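Local coordinates for 3-oxoacyl-[acyl-carrier-protein] synthase (Arabidopsis thaliana, PDB 2IX4) that catalyses the condensation steps of mitochondrial fatty acid synthesis, adding two carbons from malonyl-ACP to a growing acyl chain, at residues Leu35-Leu40 with Phe45-Lys50. Residues are numbered along the deposited sequence; the frame is centred on the assembly and turned at random.
Sequences LTLDDL and FDEETK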
loop_
_atom_site.group_PDB
_atom_site.type_symbol
_atom_site.label_atom_id
_atom_site.label_comp_id
_atom_site.label_asym_id
_atom_site.label_seq_id
_atom_site.Cartn_x
_atom_site.Cartn_y
_atom_site.Cartn_z
ATOM N N LEU A 35 -7.020 26.567 -11.332
ATOM C CA LEU A 35 -6.098 25.832 -12.196
ATOM C C LEU A 35 -5.616 26.675 -13.370
ATOM O O LEU A 35 -6.353 27.510 -13.888
ATOM C CB LEU A 35 -6.764 24.569 -12.752
ATOM C CG LEU A 35 -6.842 23.257 -11.969
ATOM C CD1 LEU A 35 -7.371 22.174 -12.889
ATOM C CD2 LEU A 35 -5.497 22.840 -11.395
ATOM N N THR A 36 -4.369 26.444 -13.779
ATOM C CA THR A 36 -3.823 27.004 -15.016
ATOM C C THR A 36 -3.364 25.850 -15.910
ATOM O O THR A 36 -3.440 24.686 -15.507
ATOM C CB THR A 36 -2.630 27.946 -14.753
ATOM O OG1 THR A 36 -1.523 27.185 -14.259
ATOM C CG2 THR A 36 -2.990 29.030 -13.746
ATOM N N LEU A 37 -2.883 26.170 -17.113
ATOM C CA LEU A 37 -2.364 25.157 -18.040
ATOM C C LEU A 37 -1.134 24.425 -17.492
ATOM O O LEU A 37 -0.971 23.226 -17.722
ATOM C CB LEU A 37 -2.042 25.770 -19.409
ATOM C CG LEU A 37 -3.197 26.250 -20.294
ATOM C CD1 LEU A 37 -2.655 26.824 -21.591
ATOM C CD2 LEU A 37 -4.190 25.132 -20.582
ATOM N N ASP A 38 -0.282 25.155 -16.770
ATOM C CA ASP A 38 0.925 24.591 -16.161
ATOM C C ASP A 38 0.613 23.505 -15.134
ATOM O O ASP A 38 1.408 22.582 -14.926
ATOM C CB ASP A 38 1.764 25.692 -15.503
ATOM C CG ASP A 38 2.456 26.593 -16.515
ATOM O OD1 ASP A 38 2.625 27.797 -16.223
ATOM O OD2 ASP A 38 2.836 26.107 -17.601
ATOM N N ASP A 39 -0.552 23.618 -14.502
ATOM C CA ASP A 39 -0.967 22.695 -13.446
ATOM C C ASP A 39 -1.353 21.305 -13.965
ATOM O O ASP A 39 -1.475 20.361 -13.183
ATOM C CB ASP A 39 -2.118 23.306 -12.641
ATOM C CG ASP A 39 -1.746 24.638 -12.003
ATOM O OD1 ASP A 39 -0.565 24.826 -11.632
ATOM O OD2 ASP A 39 -2.640 25.499 -11.864
ATOM N N LEU A 40 -1.535 21.186 -15.279
ATOM C CA LEU A 40 -1.898 19.916 -15.914
ATOM C C LEU A 40 -0.752 18.904 -15.903
ATOM O O LEU A 40 -0.979 17.701 -16.070
ATOM C CB LEU A 40 -2.350 20.147 -17.361
ATOM C CG LEU A 40 -3.541 21.065 -17.656
ATOM C CD1 LEU A 40 -3.563 21.430 -19.133
ATOM C CD2 LEU A 40 -4.853 20.424 -17.250
ATOM N N PHE A 45 3.310 17.648 -24.001
ATOM C CA PHE A 45 2.233 17.800 -24.983
ATOM C C PHE A 45 2.259 19.193 -25.612
ATOM O O PHE A 45 2.764 20.142 -25.006
ATOM C CB PHE A 45 0.873 17.546 -24.333
ATOM C CG PHE A 45 0.654 16.119 -23.904
ATOM C CD1 PHE A 45 1.080 15.680 -22.652
ATOM C CD2 PHE A 45 0.004 15.219 -24.746
ATOM C CE1 PHE A 45 0.872 14.360 -22.245
ATOM C CE2 PHE A 45 -0.210 13.897 -24.349
ATOM C CZ PHE A 45 0.228 13.467 -23.097
ATOM N N ASP A 46 1.711 19.317 -26.821
ATOM C CA ASP A 46 1.636 20.627 -27.475
ATOM C C ASP A 46 0.558 21.516 -26.839
ATOM O O ASP A 46 -0.304 21.027 -26.105
ATOM C CB ASP A 46 1.476 20.500 -29.001
ATOM C CG ASP A 46 0.158 19.858 -29.420
ATOM O OD1 ASP A 46 -0.833 19.927 -28.668
ATOM O OD2 ASP A 46 0.109 19.300 -30.537
ATOM N N GLU A 47 0.622 22.817 -27.111
ATOM C CA GLU A 47 -0.288 23.787 -26.498
ATOM C C GLU A 47 -1.762 23.537 -26.825
ATOM O O GLU A 47 -2.623 23.717 -25.967
ATOM C CB GLU A 47 0.107 25.220 -26.872
ATOM C CG GLU A 47 1.392 25.715 -26.199
ATOM C CD GLU A 47 1.320 25.703 -24.677
ATOM O OE1 GLU A 47 0.340 26.244 -24.115
ATOM O OE2 GLU A 47 2.252 25.159 -24.042
ATOM N N GLU A 48 -2.042 23.117 -28.056
ATOM C CA GLU A 48 -3.411 22.821 -28.490
ATOM C C GLU A 48 -4.026 21.678 -27.678
ATOM O O GLU A 48 -5.211 21.715 -27.347
ATOM C CB GLU A 48 -3.446 22.493 -29.984
ATOM C CG GLU A 48 -4.832 22.548 -30.624
ATOM C CD GLU A 48 -5.255 23.959 -31.027
ATOM O OE1 GLU A 48 -5.449 24.818 -30.131
ATOM O OE2 GLU A 48 -5.409 24.202 -32.246
ATOM N N THR A 49 -3.209 20.673 -27.362
ATOM C CA THR A 49 -3.635 19.546 -26.532
ATOM C C THR A 49 -3.836 19.986 -25.078
ATOM O O THR A 49 -4.818 19.593 -24.449
ATOM C CB THR A 49 -2.643 18.357 -26.635
ATOM O OG1 THR A 49 -2.476 18.000 -28.013
ATOM C CG2 THR A 49 -3.148 17.135 -25.864
ATOM N N LYS A 50 -2.915 20.803 -24.563
ATOM C CA LYS A 50 -3.050 21.412 -23.234
ATOM C C LYS A 50 -4.363 22.183 -23.108
ATOM O O LYS A 50 -5.139 21.957 -22.175
ATOM C CB LYS A 50 -1.896 22.374 -22.949
ATOM C CG LYS A 50 -0.568 21.730 -22.608
ATOM C CD LYS A 50 0.443 22.823 -22.279
ATOM C CE LYS A 50 1.852 22.290 -22.204
ATOM N NZ LYS A 50 2.827 23.397 -21.962
#
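Leu-37 and Leu-40 both reach Lys-50 with their methyl ends, and both settle on its backbone carbonyl. CD1 of Leu-40, the methyl anti to CA, lies 3.5 Å from Lys-50 O, while CD2 of Leu-37 stands 3.7 Å from the same Lys-50 O. In Leu-37 the anti methyl is used differently: chi2 of 180° sends CD1 out toward Glu-47, 4.0 Å from Glu-47 OE1, the two side chains crossing at a slant. Glu-47 bends at chi2 (-59°), and Lys-50 NZ makes a salt bridge to Glu-47 OE2 at 2.8 Å, on the syn side, 26° out of the carboxylate plane. Asp-46 N-caps helix 47-55, its OD1 accepting from Thr-49 N (2.8 Å) and Thr-49 OG1 (2.6 Å); OG1 is also hydrogen-bonded to Lys-140 NZ of the second subunit, placing this helix start at the dimer interface. Within 35-40, Thr-36 N gives to Asp-39 OD2 at 2.7 Å from above the carboxylate plane, and Asp-39 is salt-bridged to Arg-33. In this N-terminal ketosynthase region, away from the annotated sites, the loop after strand 32-34, with its short 3-10 segment 38-40, thus meets the helix through van der Waals touching, with at most weak long-range attraction between Asp-38 OD2 and Lys-50 NZ, 5.1 Å apart.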